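Beta-L-arabinobiosidase (Bacteroides thetaiotaomicron, PDB 5MQR) probably hydrolyses glycosidic linkages in plant pectin, including those of beta-L-arabinobiose units, as a multidomain glycosidase of a gut bacterium. Local coordinates at residues A[676-681]-A[1013-1018]; A[692-697]-A[708-713]; A[701-706]-A[744-749]. All coordinates share one frame; numbering follows the deposited sequence.

Contact 1 of 3, residues A[676-681]-A[1013-1018]; sequences WWSLRK and SRYYNH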
ATOM      1  N   TRP A 676       4.977  19.420  15.420  1.00 20.54           N
ATOM      2  CA  TRP A 676       3.959  20.159  14.676  1.00 21.00           C
ATOM      3  C   TRP A 676       2.967  20.855  15.626  1.00 20.96           C
ATOM      4  O   TRP A 676       2.625  22.001  15.404  1.00 20.92           O
ATOM      5  CB  TRP A 676       3.196  19.286  13.693  1.00 21.03           C
ATOM      6  CG  TRP A 676       3.929  18.927  12.470  1.00 21.60           C
ATOM      7  CD1 TRP A 676       4.099  17.667  11.978  1.00 21.91           C
ATOM      8  CD2 TRP A 676       4.561  19.809  11.540  1.00 22.00           C
ATOM      9  NE1 TRP A 676       4.806  17.706  10.805  1.00 22.31           N
ATOM     10  CE2 TRP A 676       5.114  19.002  10.513  1.00 22.24           C
ATOM     11  CE3 TRP A 676       4.751  21.187  11.489  1.00 22.36           C
ATOM     12  CZ2 TRP A 676       5.833  19.525   9.442  1.00 22.32           C
ATOM     13  CZ3 TRP A 676       5.453  21.718  10.419  1.00 22.80           C
ATOM     14  CH2 TRP A 676       5.988  20.888   9.406  1.00 22.62           C
ATOM     15  N   TRP A 677       2.523  20.135  16.660  1.00 20.79           N
ATOM     16  CA  TRP A 677       1.580  20.640  17.644  1.00 21.21           C
ATOM     17  C   TRP A 677       2.166  21.829  18.408  1.00 21.63           C
ATOM     18  O   TRP A 677       1.466  22.776  18.772  1.00 21.50           O
ATOM     19  CB  TRP A 677       1.229  19.490  18.611  1.00 21.00           C
ATOM     20  CG  TRP A 677       0.313  19.819  19.758  1.00 21.11           C
ATOM     21  CD1 TRP A 677      -1.050  19.794  19.757  1.00 21.40           C
ATOM     22  CD2 TRP A 677       0.703  20.141  21.078  1.00 21.24           C
ATOM     23  NE1 TRP A 677      -1.534  20.103  20.999  1.00 21.64           N
ATOM     24  CE2 TRP A 677      -0.475  20.321  21.834  1.00 21.65           C
ATOM     25  CE3 TRP A 677       1.936  20.316  21.703  1.00 21.33           C
ATOM     26  CZ2 TRP A 677      -0.455  20.673  23.180  1.00 21.80           C
ATOM     27  CZ3 TRP A 677       1.957  20.657  23.043  1.00 21.72           C
ATOM     28  CH2 TRP A 677       0.765  20.821  23.769  1.00 21.82           C
ATOM     29  N   SER A 678       3.459  21.749  18.656  1.00 22.20           N
ATOM     30  CA  SER A 678       4.177  22.801  19.308  1.00 22.93           C
ATOM     31  C   SER A 678       4.327  24.025  18.411  1.00 22.68           C
ATOM     32  O   SER A 678       3.964  25.119  18.809  1.00 22.27           O
ATOM     33  CB  SER A 678       5.562  22.310  19.692  1.00 23.70           C
ATOM     34  OG  SER A 678       6.049  23.243  20.614  1.00 25.59           O
ATOM     35  N   LEU A 679       4.868  23.821  17.210  1.00 22.16           N
ATOM     36  CA  LEU A 679       5.053  24.908  16.237  1.00 22.44           C
ATOM     37  C   LEU A 679       3.767  25.699  16.036  1.00 22.60           C
ATOM     38  O   LEU A 679       3.787  26.915  15.980  1.00 22.19           O
ATOM     39  CB  LEU A 679       5.513  24.365  14.885  1.00 21.92           C
ATOM     40  CG  LEU A 679       5.706  25.409  13.792  1.00 22.15           C
ATOM     41  CD1 LEU A 679       6.968  26.213  14.050  1.00 22.55           C
ATOM     42  CD2 LEU A 679       5.756  24.766  12.430  1.00 22.02           C
ATOM     43  N   ARG A 680       2.643  24.992  15.963  1.00 23.08           N
ATOM     44  CA  ARG A 680       1.361  25.627  15.721  1.00 23.32           C
ATOM     45  C   ARG A 680       0.993  26.703  16.764  1.00 23.61           C
ATOM     46  O   ARG A 680       0.325  27.694  16.423  1.00 23.67           O
ATOM     47  CB  ARG A 680       0.256  24.570  15.483  1.00 23.70           C
ATOM     48  CG  ARG A 680      -1.067  24.774  16.207  1.00 24.73           C
ATOM     49  CD  ARG A 680      -0.849  24.170  17.575  1.00 25.61           C
ATOM     50  NE  ARG A 680      -1.636  24.759  18.570  1.00 25.85           N
ATOM     51  CZ  ARG A 680      -1.716  24.305  19.810  1.00 26.13           C
ATOM     52  NH1 ARG A 680      -1.045  23.230  20.245  1.00 25.45           N
ATOM     53  NH2 ARG A 680      -2.505  24.976  20.627  1.00 27.05           N
ATOM     54  N   LYS A 681       1.466  26.539  18.001  1.00 23.36           N
ATOM     55  CA  LYS A 681       1.226  27.520  19.062  1.00 23.53           C
ATOM     56  C   LYS A 681       1.779  28.883  18.721  1.00 24.15           C
ATOM     57  O   LYS A 681       1.316  29.895  19.266  1.00 24.39           O
ATOM     58  CB  LYS A 681       1.850  27.077  20.386  1.00 23.39           C
ATOM     59  CG  LYS A 681       1.194  25.862  21.036  1.00 22.95           C
ATOM     60  CD  LYS A 681       2.022  25.380  22.229  1.00 23.19           C
ATOM     61  CE  LYS A 681       1.304  24.304  23.038  1.00 22.86           C
ATOM     62  NZ  LYS A 681       0.158  24.852  23.819  1.00 23.10           N
ATOM     63  N   SER A1013      10.780  28.610  28.657  1.00 25.16           N
ATOM     64  CA  SER A1013      11.342  27.577  27.788  1.00 25.20           C
ATOM     65  C   SER A1013      10.293  26.701  27.114  1.00 24.41           C
ATOM     66  O   SER A1013      10.595  26.047  26.114  1.00 23.91           O
ATOM     67  CB  SER A1013      12.277  26.667  28.567  1.00 25.44           C
ATOM     68  OG  SER A1013      13.429  27.367  28.912  1.00 26.82           O
ATOM     69  N   ARG A1014       9.094  26.650  27.682  1.00 23.99           N
ATOM     70  CA  ARG A1014       8.081  25.710  27.217  1.00 23.63           C
ATOM     71  C   ARG A1014       7.693  26.006  25.784  1.00 22.78           C
ATOM     72  O   ARG A1014       7.371  27.151  25.467  1.00 22.56           O
ATOM     73  CB  ARG A1014       6.845  25.751  28.111  1.00 23.96           C
ATOM     74  CG  ARG A1014       7.082  25.219  29.503  1.00 24.41           C
ATOM     75  CD  ARG A1014       5.845  25.352  30.365  1.00 24.61           C
ATOM     76  NE  ARG A1014       4.744  24.535  29.846  1.00 24.90           N
ATOM     77  CZ  ARG A1014       3.489  24.577  30.300  1.00 25.09           C
ATOM     78  NH1 ARG A1014       3.165  25.390  31.314  1.00 25.39           N
ATOM     79  NH2 ARG A1014       2.556  23.791  29.753  1.00 24.66           N
ATOM     80  N   TYR A1015       7.739  24.976  24.941  1.00 22.02           N
ATOM     81  CA  TYR A1015       7.335  25.062  23.531  1.00 22.00           C
ATOM     82  C   TYR A1015       8.212  26.025  22.722  1.00 22.30           C
ATOM     83  O   TYR A1015       7.716  26.688  21.816  1.00 23.04           O
ATOM     84  CB  TYR A1015       5.842  25.459  23.399  1.00 22.22           C
ATOM     85  CG  TYR A1015       4.933  24.730  24.378  1.00 22.51           C
ATOM     86  CD1 TYR A1015       4.845  23.329  24.378  1.00 22.12           C
ATOM     87  CD2 TYR A1015       4.183  25.426  25.309  1.00 23.22           C
ATOM     88  CE1 TYR A1015       4.047  22.652  25.284  1.00 22.21           C
ATOM     89  CE2 TYR A1015       3.368  24.751  26.214  1.00 23.62           C
ATOM     90  CZ  TYR A1015       3.314  23.366  26.198  1.00 23.23           C
ATOM     91  OH  TYR A1015       2.500  22.729  27.102  1.00 23.56           O
ATOM     92  N   TYR A1016       9.509  26.083  23.020  1.00 21.61           N
ATOM     93  CA  TYR A1016      10.406  26.999  22.335  1.00 21.36           C
ATOM     94  C   TYR A1016      10.494  26.690  20.828  1.00 20.71           C
ATOM     95  O   TYR A1016      10.600  25.542  20.400  1.00 20.32           O
ATOM     96  CB  TYR A1016      11.785  26.941  22.993  1.00 22.01           C
ATOM     97  CG  TYR A1016      12.693  28.131  22.782  1.00 22.85           C
ATOM     98  CD1 TYR A1016      12.234  29.452  22.978  1.00 23.37           C
ATOM     99  CD2 TYR A1016      14.036  27.951  22.446  1.00 22.88           C
ATOM    100  CE1 TYR A1016      13.073  30.524  22.797  1.00 23.29           C
ATOM    101  CE2 TYR A1016      14.874  29.029  22.300  1.00 23.29           C
ATOM    102  CZ  TYR A1016      14.382  30.314  22.460  1.00 23.59           C
ATOM    103  OH  TYR A1016      15.216  31.397  22.287  1.00 23.93           O
ATOM    104  N   ASN A1017      10.453  27.741  20.035  1.00 20.63           N
ATOM    105  CA  ASN A1017      10.436  27.637  18.589  1.00 20.32           C
ATOM    106  C   ASN A1017      11.655  28.350  18.020  1.00 20.35           C
ATOM    107  O   ASN A1017      11.587  29.516  17.636  1.00 20.21           O
ATOM    108  CB  ASN A1017       9.138  28.237  18.048  1.00 20.42           C
ATOM    109  CG  ASN A1017       9.039  28.122  16.543  1.00 20.37           C
ATOM    110  OD1 ASN A1017       9.628  27.202  15.940  1.00 20.30           O
ATOM    111  ND2 ASN A1017       8.336  29.070  15.916  1.00 20.32           N
ATOM    112  N   HIS A1018      12.749  27.603  17.965  1.00 20.33           N
ATOM    113  CA  HIS A1018      14.079  28.136  17.780  1.00 21.07           C
ATOM    114  C   HIS A1018      14.954  27.099  17.088  1.00 21.19           C
ATOM    115  O   HIS A1018      16.163  27.078  17.249  1.00 21.90           O
ATOM    116  CB  HIS A1018      14.604  28.429  19.192  1.00 21.60           C
ATOM    117  CG  HIS A1018      15.832  29.263  19.262  1.00 21.96           C
ATOM    118  ND1 HIS A1018      16.987  28.806  19.856  1.00 22.45           N
ATOM    119  CD2 HIS A1018      16.067  30.554  18.924  1.00 22.53           C
ATOM    120  CE1 HIS A1018      17.897  29.765  19.845  1.00 22.32           C
ATOM    121  NE2 HIS A1018      17.369  30.833  19.280  1.00 22.63           N
TER
HETATM  122  O   HOH W   1       7.981  24.615  19.239  1.00 25.97           O
HETATM  123  O   HOH W   2      -0.235  23.129  26.188  1.00 22.18           O
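Lys681 lays the end of its aliphatic chain over one face of the Tyr1015 ring. Its CE lies 3.6 Å from the Tyr1015 ring centroid and 2° off the normal, a centred CH-pi contact. The chain runs nearly straight as far as CE and then bends (chi4 -72°), which keeps NZ over the same face, 4.3 Å from the Tyr1015 centroid, in a cation-pi interaction. NZ is also hydrogen-bonded to Asn647. A water joins the polar ends, accepting from Lys681 NZ and donating to Tyr1015 OH, while Arg1014 NH2 donates to the same hydroxyl over 2.9 Å; the hydroxyl is also hydrogen-bonded to Glu637 OE1. The six-membered ring of Trp677 turns an edge toward Tyr1015 in an offset edge-to-face pair, planes at 78°, with Trp677 CZ3 3.7 Å from Tyr1015 CE1. The indole N-H is taken by Asn634. Farther along, Leu679 CD1 packs on the Asn1017 amide, 3.4 Å from its OD1, and the ND2 of that amide bonds to Thr693 O. A second water bridges Ser678 OG and Tyr1016 O. Fully buried, and joining parts of the chain more than 330 residues apart, the contact packs the C-terminal end of helix 666-680 against the loop before helix 1022-1029, consistent with an (alpha/alpha)6 barrel; helix 647-657 lies against Trp677 and Arg680, helix 712-719 and strand 691-692 against Leu679.

Contact 2 of 3, residues A[692-697]-A[708-713]; sequences MTEFLV and IACAIG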
HETATM    1  N   MSE A 692       4.945  34.778  13.382  1.00 24.14           N
HETATM    2  CA  MSE A 692       5.488  33.585  14.044  1.00 24.02           C
HETATM    3  C   MSE A 692       6.460  33.975  15.133  1.00 24.21           C
HETATM    4  O   MSE A 692       7.533  34.548  14.870  1.00 24.54           O
HETATM    5  CB  MSE A 692       6.123  32.587  13.072  1.00 24.26           C
HETATM    6  CG  MSE A 692       6.713  31.389  13.798  1.00 24.16           C
HETATM    7 SE   MSE A 692       6.862  29.837  12.590  1.00 25.41          SE
HETATM    8  CE  MSE A 692       5.014  29.127  12.628  1.00 24.70           C
ATOM      9  N   THR A 693       6.097  33.616  16.366  1.00 23.87           N
ATOM     10  CA  THR A 693       6.915  33.842  17.537  1.00 24.06           C
ATOM     11  C   THR A 693       8.013  32.783  17.730  1.00 23.86           C
ATOM     12  O   THR A 693       8.017  31.720  17.073  1.00 23.24           O
ATOM     13  CB  THR A 693       6.029  33.860  18.798  1.00 24.34           C
ATOM     14  OG1 THR A 693       5.236  32.671  18.828  1.00 24.00           O
ATOM     15  CG2 THR A 693       5.088  35.074  18.791  1.00 24.76           C
ATOM     16  N   GLU A 694       8.939  33.118  18.632  1.00 23.70           N
ATOM     17  CA  GLU A 694      10.036  32.263  19.084  1.00 23.81           C
ATOM     18  C   GLU A 694       9.753  31.822  20.542  1.00 23.93           C
ATOM     19  O   GLU A 694       9.642  30.601  20.821  1.00 23.23           O
ATOM     20  CB  GLU A 694      11.374  33.024  18.970  1.00 24.47           C
ATOM     21  CG  GLU A 694      12.602  32.284  19.467  1.00 24.74           C
ATOM     22  CD  GLU A 694      13.821  33.175  19.685  1.00 25.35           C
ATOM     23  OE1 GLU A 694      14.428  33.653  18.711  1.00 25.14           O
ATOM     24  OE2 GLU A 694      14.218  33.339  20.850  1.00 26.86           O
ATOM     25  N   PHE A 695       9.659  32.821  21.441  1.00 24.18           N
ATOM     26  CA  PHE A 695       9.177  32.655  22.810  1.00 24.53           C
ATOM     27  C   PHE A 695       7.686  32.943  22.804  1.00 25.15           C
ATOM     28  O   PHE A 695       7.252  33.925  22.177  1.00 26.17           O
ATOM     29  CB  PHE A 695       9.792  33.687  23.751  1.00 25.00           C
ATOM     30  CG  PHE A 695      11.187  33.368  24.221  1.00 25.03           C
ATOM     31  CD1 PHE A 695      11.387  32.532  25.301  1.00 25.09           C
ATOM     32  CD2 PHE A 695      12.282  33.960  23.627  1.00 25.50           C
ATOM     33  CE1 PHE A 695      12.663  32.269  25.777  1.00 25.36           C
ATOM     34  CE2 PHE A 695      13.563  33.704  24.082  1.00 25.75           C
ATOM     35  CZ  PHE A 695      13.754  32.857  25.168  1.00 25.92           C
ATOM     36  N   LEU A 696       6.905  32.137  23.521  1.00 25.05           N
ATOM     37  CA  LEU A 696       5.484  32.464  23.758  1.00 25.40           C
ATOM     38  C   LEU A 696       5.352  33.607  24.770  1.00 25.65           C
ATOM     39  O   LEU A 696       4.559  34.514  24.568  1.00 25.38           O
ATOM     40  CB  LEU A 696       4.679  31.261  24.242  1.00 25.20           C
ATOM     41  CG  LEU A 696       4.606  30.069  23.295  1.00 25.45           C
ATOM     42  CD1 LEU A 696       3.822  28.957  23.975  1.00 25.39           C
ATOM     43  CD2 LEU A 696       3.952  30.430  21.978  1.00 25.78           C
ATOM     44  N   VAL A 697       6.148  33.556  25.838  1.00 25.79           N
ATOM     45  CA  VAL A 697       6.184  34.636  26.815  1.00 26.87           C
ATOM     46  C   VAL A 697       6.688  35.955  26.201  1.00 28.07           C
ATOM     47  O   VAL A 697       7.441  35.957  25.219  1.00 27.12           O
ATOM     48  CB  VAL A 697       7.038  34.292  28.066  1.00 26.63           C
ATOM     49  CG1 VAL A 697       6.506  33.042  28.778  1.00 25.89           C
ATOM     50  CG2 VAL A 697       8.521  34.187  27.711  1.00 26.33           C
ATOM     51  N   ILE A 708      10.764  37.968  17.278  1.00 26.27           N
ATOM     52  CA  ILE A 708      12.205  37.911  17.408  1.00 26.10           C
ATOM     53  C   ILE A 708      12.785  37.262  16.129  1.00 26.01           C
ATOM     54  O   ILE A 708      12.355  36.185  15.723  1.00 24.95           O
ATOM     55  CB  ILE A 708      12.573  37.095  18.651  1.00 25.79           C
ATOM     56  CG1 ILE A 708      12.083  37.806  19.912  1.00 26.05           C
ATOM     57  CG2 ILE A 708      14.074  36.840  18.713  1.00 25.83           C
ATOM     58  CD1 ILE A 708      12.075  36.949  21.156  1.00 25.92           C
ATOM     59  N   ALA A 709      13.780  37.910  15.526  1.00 26.21           N
ATOM     60  CA  ALA A 709      14.278  37.526  14.196  1.00 26.28           C
ATOM     61  C   ALA A 709      15.294  36.398  14.145  1.00 25.92           C
ATOM     62  O   ALA A 709      15.629  35.911  13.069  1.00 25.47           O
ATOM     63  CB  ALA A 709      14.886  38.732  13.514  1.00 26.93           C
ATOM     64  N   CYS A 710      15.825  36.042  15.296  1.00 26.26           N
ATOM     65  CA  CYS A 710      16.962  35.129  15.397  1.00 26.59           C
ATOM     66  C   CYS A 710      16.807  33.844  14.589  1.00 25.32           C
ATOM     67  O   CYS A 710      17.711  33.490  13.824  1.00 25.31           O
ATOM     68  CB  CYS A 710      17.204  34.789  16.877  1.00 27.24           C
ATOM     69  SG  CYS A 710      18.525  33.599  17.098  1.00 29.38           S
ATOM     70  N   ALA A 711      15.654  33.183  14.747  1.00 24.13           N
ATOM     71  CA  ALA A 711      15.391  31.856  14.150  1.00 23.61           C
ATOM     72  C   ALA A 711      14.431  31.836  12.935  1.00 23.37           C
ATOM     73  O   ALA A 711      13.871  30.782  12.600  1.00 23.28           O
ATOM     74  CB  ALA A 711      14.875  30.908  15.235  1.00 22.98           C
ATOM     75  N   ILE A 712      14.263  32.966  12.251  1.00 23.48           N
ATOM     76  CA  ILE A 712      13.361  33.020  11.083  1.00 23.31           C
ATOM     77  C   ILE A 712      13.702  31.946  10.046  1.00 22.80           C
ATOM     78  O   ILE A 712      12.801  31.323   9.484  1.00 22.08           O
ATOM     79  CB  ILE A 712      13.338  34.407  10.402  1.00 23.60           C
ATOM     80  CG1 ILE A 712      12.777  35.473  11.369  1.00 23.77           C
ATOM     81  CG2 ILE A 712      12.466  34.342   9.154  1.00 23.64           C
ATOM     82  CD1 ILE A 712      12.927  36.890  10.885  1.00 24.18           C
ATOM     83  N   GLY A 713      14.996  31.754   9.778  1.00 23.14           N
ATOM     84  CA  GLY A 713      15.452  30.729   8.828  1.00 23.16           C
ATOM     85  C   GLY A 713      14.924  29.326   9.155  1.00 22.86           C
ATOM     86  O   GLY A 713      14.369  28.659   8.288  1.00 22.44           O
TER
HETATM   87  O   HOH W   3       9.729  35.415  16.236  1.00 19.53           O
HETATM   88  O   HOH W   4      13.490  33.760  16.364  1.00 21.78           O
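Glu694 reaches Ile708 with one carboxylate oxygen, OE1 lying 3.2 Å from Ile708 CG2, and the two side chains cross at about a right angle. The same oxygen also approaches Cys710 CB at 3.5 Å. Next to it, Ile708 CD1 meets the edge of the Phe695 ring near its plane, 3.9 Å from Phe695 CD2. The two branches of Ile708 thus divide the work, CG2 touching the carboxylate and CD1 the ring. Polar coupling runs through water: one molecule donates to Glu694 OE1 (2.5 Å) and to Ile708 O, and accepts from Ala711 N. Ala711 is the third residue of the type I turn Ala709-Ile712 and the N-cap position of helix 712-719, so this water connects the acid to the start of that helix, part of a helical domain consistent with the (alpha/alpha)6 barrel of six-hairpin glycosidases. A second water bridges backbone to backbone, donating to Met692 O and accepting from Ile708 N. Glu694 gets its reach from an extended chain with CG anti to the backbone N (chi1 177°). In the next shell Tyr1016 OH makes a weak hydrogen bond to Glu694 OE2, Arg699 forms a cation-pi pair with Phe695, and Asn1017 is hydrogen-bonded through its backbone to Glu694.

Contact 3 of 3, residues A[701-706]-A[744-749]; sequences YSDKYN and MKKMDK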
ATOM      1  N   TYR A 701      12.908  42.561  24.449  1.00 31.92           N
ATOM      2  CA  TYR A 701      13.750  42.980  23.309  1.00 31.25           C
ATOM      3  C   TYR A 701      13.100  42.621  21.972  1.00 30.39           C
ATOM      4  O   TYR A 701      13.678  42.820  20.910  1.00 29.84           O
ATOM      5  CB  TYR A 701      15.148  42.359  23.429  1.00 30.83           C
ATOM      6  CG  TYR A 701      15.109  40.851  23.579  1.00 30.15           C
ATOM      7  CD1 TYR A 701      15.010  40.028  22.459  1.00 28.97           C
ATOM      8  CD2 TYR A 701      15.129  40.254  24.843  1.00 29.58           C
ATOM      9  CE1 TYR A 701      14.961  38.656  22.589  1.00 28.48           C
ATOM     10  CE2 TYR A 701      15.081  38.875  24.984  1.00 28.89           C
ATOM     11  CZ  TYR A 701      14.995  38.078  23.853  1.00 28.57           C
ATOM     12  OH  TYR A 701      14.942  36.705  23.964  1.00 27.58           O
ATOM     13  N   SER A 702      11.879  42.108  22.021  1.00 30.43           N
ATOM     14  CA  SER A 702      11.217  41.668  20.807  1.00 30.40           C
ATOM     15  C   SER A 702      10.744  42.884  20.017  1.00 30.42           C
ATOM     16  O   SER A 702      10.692  43.983  20.538  1.00 30.45           O
ATOM     17  CB  SER A 702      10.069  40.736  21.148  1.00 30.26           C
ATOM     18  OG  SER A 702       9.133  41.431  21.938  1.00 31.74           O
ATOM     19  N   ASP A 703      10.443  42.679  18.744  1.00 30.44           N
ATOM     20  CA  ASP A 703       9.862  43.723  17.908  1.00 31.47           C
ATOM     21  C   ASP A 703       8.356  43.730  18.199  1.00 31.75           C
ATOM     22  O   ASP A 703       7.915  43.129  19.190  1.00 30.86           O
ATOM     23  CB  ASP A 703      10.166  43.432  16.424  1.00 31.63           C
ATOM     24  CG  ASP A 703      10.289  44.685  15.585  1.00 32.34           C
ATOM     25  OD1 ASP A 703       9.453  45.613  15.742  1.00 32.48           O
ATOM     26  OD2 ASP A 703      11.224  44.727  14.755  1.00 32.68           O
ATOM     27  N   LYS A 704       7.568  44.385  17.344  1.00 33.05           N
ATOM     28  CA  LYS A 704       6.100  44.380  17.463  1.00 33.29           C
ATOM     29  C   LYS A 704       5.586  42.936  17.490  1.00 32.00           C
ATOM     30  O   LYS A 704       6.216  42.021  16.920  1.00 30.81           O
ATOM     31  CB  LYS A 704       5.450  45.148  16.303  1.00 35.16           C
ATOM     32  CG  LYS A 704       5.860  46.629  16.162  1.00 37.06           C
ATOM     33  CD  LYS A 704       4.880  47.454  15.309  1.00 38.53           C
ATOM     34  CE  LYS A 704       5.017  47.163  13.817  1.00 39.84           C
ATOM     35  NZ  LYS A 704       3.735  47.240  13.018  1.00 41.09           N
ATOM     36  N   TYR A 705       4.475  42.731  18.195  1.00 30.97           N
ATOM     37  CA  TYR A 705       3.817  41.423  18.286  1.00 30.43           C
ATOM     38  C   TYR A 705       4.718  40.296  18.843  1.00 29.32           C
ATOM     39  O   TYR A 705       4.561  39.123  18.495  1.00 29.49           O
ATOM     40  CB  TYR A 705       3.220  41.049  16.919  1.00 30.75           C
ATOM     41  CG  TYR A 705       2.707  42.252  16.181  1.00 32.27           C
ATOM     42  CD1 TYR A 705       1.832  43.156  16.808  1.00 33.88           C
ATOM     43  CD2 TYR A 705       3.132  42.541  14.878  1.00 32.99           C
ATOM     44  CE1 TYR A 705       1.390  44.307  16.159  1.00 34.98           C
ATOM     45  CE2 TYR A 705       2.674  43.679  14.211  1.00 34.52           C
ATOM     46  CZ  TYR A 705       1.812  44.561  14.851  1.00 35.15           C
ATOM     47  OH  TYR A 705       1.380  45.683  14.203  1.00 36.00           O
ATOM     48  N   ASN A 706       5.646  40.662  19.722  1.00 28.31           N
ATOM     49  CA  ASN A 706       6.600  39.734  20.326  1.00 27.79           C
ATOM     50  C   ASN A 706       7.529  38.980  19.319  1.00 27.14           C
ATOM     51  O   ASN A 706       8.057  37.904  19.610  1.00 26.11           O
ATOM     52  CB  ASN A 706       5.854  38.763  21.263  1.00 26.96           C
ATOM     53  CG  ASN A 706       6.744  38.159  22.309  1.00 26.74           C
ATOM     54  OD1 ASN A 706       7.619  38.833  22.868  1.00 26.77           O
ATOM     55  ND2 ASN A 706       6.542  36.869  22.584  1.00 26.75           N
HETATM   56  N   MSE A 744      10.348  44.944   9.561  1.00 34.72           N
HETATM   57  CA  MSE A 744      10.490  45.076  11.012  1.00 35.98           C
HETATM   58  C   MSE A 744      11.871  45.639  11.326  1.00 37.33           C
HETATM   59  O   MSE A 744      12.880  45.213  10.767  1.00 37.03           O
HETATM   60  CB  MSE A 744      10.277  43.740  11.744  1.00 35.75           C
HETATM   61  CG  MSE A 744       8.850  43.165  11.740  1.00 36.13           C
HETATM   62 SE   MSE A 744       7.555  44.362  12.638  1.00 38.06          SE
HETATM   63  CE  MSE A 744       5.913  43.435  12.105  1.00 36.55           C
ATOM     64  N   LYS A 745      11.906  46.624  12.208  1.00 38.80           N
ATOM     65  CA  LYS A 745      13.131  47.307  12.589  1.00 41.44           C
ATOM     66  C   LYS A 745      14.186  46.351  13.173  1.00 39.45           C
ATOM     67  O   LYS A 745      15.363  46.462  12.849  1.00 38.46           O
ATOM     68  CB  LYS A 745      12.747  48.384  13.612  1.00 45.78           C
ATOM     69  CG  LYS A 745      13.832  49.328  14.095  1.00 49.76           C
ATOM     70  CD  LYS A 745      13.240  50.599  14.771  1.00 54.52           C
ATOM     71  CE  LYS A 745      12.018  50.373  15.707  1.00 56.07           C
ATOM     72  NZ  LYS A 745      10.662  50.527  15.051  1.00 57.51           N
ATOM     73  N   LYS A 746      13.750  45.387  13.992  1.00 37.63           N
ATOM     74  CA  LYS A 746      14.682  44.512  14.724  1.00 36.90           C
ATOM     75  C   LYS A 746      15.165  43.289  13.961  1.00 35.08           C
ATOM     76  O   LYS A 746      15.834  42.437  14.529  1.00 35.27           O
ATOM     77  CB  LYS A 746      14.114  44.140  16.092  1.00 37.21           C
ATOM     78  CG  LYS A 746      13.928  45.389  16.935  1.00 38.64           C
ATOM     79  CD  LYS A 746      13.440  45.082  18.330  1.00 39.41           C
ATOM     80  CE  LYS A 746      13.267  46.379  19.104  1.00 40.62           C
ATOM     81  NZ  LYS A 746      12.919  46.089  20.520  1.00 41.70           N
HETATM   82  N   MSE A 747      14.907  43.233  12.662  1.00 34.21           N
HETATM   83  CA  MSE A 747      15.667  42.335  11.775  1.00 33.92           C
HETATM   84  C   MSE A 747      17.154  42.657  11.810  1.00 34.38           C
HETATM   85  O   MSE A 747      17.988  41.769  11.604  1.00 34.01           O
HETATM   86  CB  MSE A 747      15.144  42.398  10.336  1.00 33.34           C
HETATM   87  CG  MSE A 747      13.756  41.779  10.267  1.00 33.10           C
HETATM   88 SE   MSE A 747      13.108  41.498   8.437  1.00 32.99          SE
HETATM   89  CE  MSE A 747      14.196  39.880   8.206  1.00 32.77           C
ATOM     90  N   ASP A 748      17.510  43.914  12.081  1.00 35.25           N
ATOM     91  CA  ASP A 748      18.909  44.271  12.211  1.00 36.83           C
ATOM     92  C   ASP A 748      19.589  43.704  13.486  1.00 35.33           C
ATOM     93  O   ASP A 748      20.787  43.845  13.622  1.00 35.69           O
ATOM     94  CB  ASP A 748      19.144  45.800  11.989  1.00 39.38           C
ATOM     95  CG  ASP A 748      18.614  46.696  13.122  1.00 41.30           C
ATOM     96  OD1 ASP A 748      18.216  46.224  14.215  1.00 42.49           O
ATOM     97  OD2 ASP A 748      18.595  47.925  12.900  1.00 43.67           O
ATOM     98  N   LYS A 749      18.845  43.057  14.387  1.00 33.48           N
ATOM     99  CA  LYS A 749      19.408  42.545  15.632  1.00 33.11           C
ATOM    100  C   LYS A 749      19.931  41.118  15.531  1.00 32.01           C
ATOM    101  O   LYS A 749      20.598  40.665  16.446  1.00 30.70           O
ATOM    102  CB  LYS A 749      18.376  42.626  16.779  1.00 33.63           C
ATOM    103  CG  LYS A 749      17.906  44.036  17.140  1.00 35.05           C
ATOM    104  CD  LYS A 749      19.035  44.874  17.710  1.00 36.40           C
ATOM    105  CE  LYS A 749      18.542  46.246  18.143  1.00 38.22           C
ATOM    106  NZ  LYS A 749      19.700  47.187  18.218  1.00 39.53           N
TER
HETATM  107  O   HOH W   5       9.392  47.321  13.678  1.00 31.00           O
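Lys746 sets CG anti to its carbonyl carbon (chi1 -62°) and then runs fully extended, which carries its ammonium past Asp703 to the backbone of the opposite loop. There NZ donates to Ser702 O over 3.1 Å, from 54° above the carbonyl plane, and more weakly to Tyr701 O. Asp703 sends its carboxylate the other way: OD2 receives Lys746 N at 2.7 Å with an N-H...O angle of 161°, the donor meeting it nearly along the C-O axis. The other oxygen, OD1, takes Lys704 N on its anti lone pair and a hydrogen bond from a water that in turn accepts from Lys745 N. Asp703 therefore fastens the first turn of the 3-10 segment 745-749, and these bonds fix the carboxylate's rotation. Selenomethionine Met744 lies with CB 3.3 Å from Asp703 OD2, bends at chi2 and places SE 4.0 Å from Lys704 CE and its methyl CE 3.9 Å from Tyr705 CE2. Lys704 NZ bonds to Tyr705 OH and to Gly738 O. The Tyr701 side chain lies about 3 Å from a bound HEPES buffer molecule. The contact joins the loop preceding helix 712-719 to the one between helices 726-737 and 754-765; Met744 rests on helix 726-737 and Met747 reaches helix 768-788.

From the N terminus, residues 676-681 come first, and contact 1 closes on them only at 1013-1018, across 331 residues, of which 134 are helical. Contacts 2 and 3 both fall within that span. Contact 2 closes a short loop, while 701-706 of contact 3 lies inside this loop and pairs outside it with 744-749, so the two cross. Contacts 1 and 2 meet at His1018 CD2, 3.5 Å from Glu694 OE1; contacts 2 and 3 where Asn706 ND2 lies 2.9 Å from Val697 O. Contact 1 ties helix 666-680 to the loop before helix 1022-1029, contact 2 the loop after strand 691-692 to the start of helix 712-719, and contact 3 that same loop to the 726-737/754-765 connection.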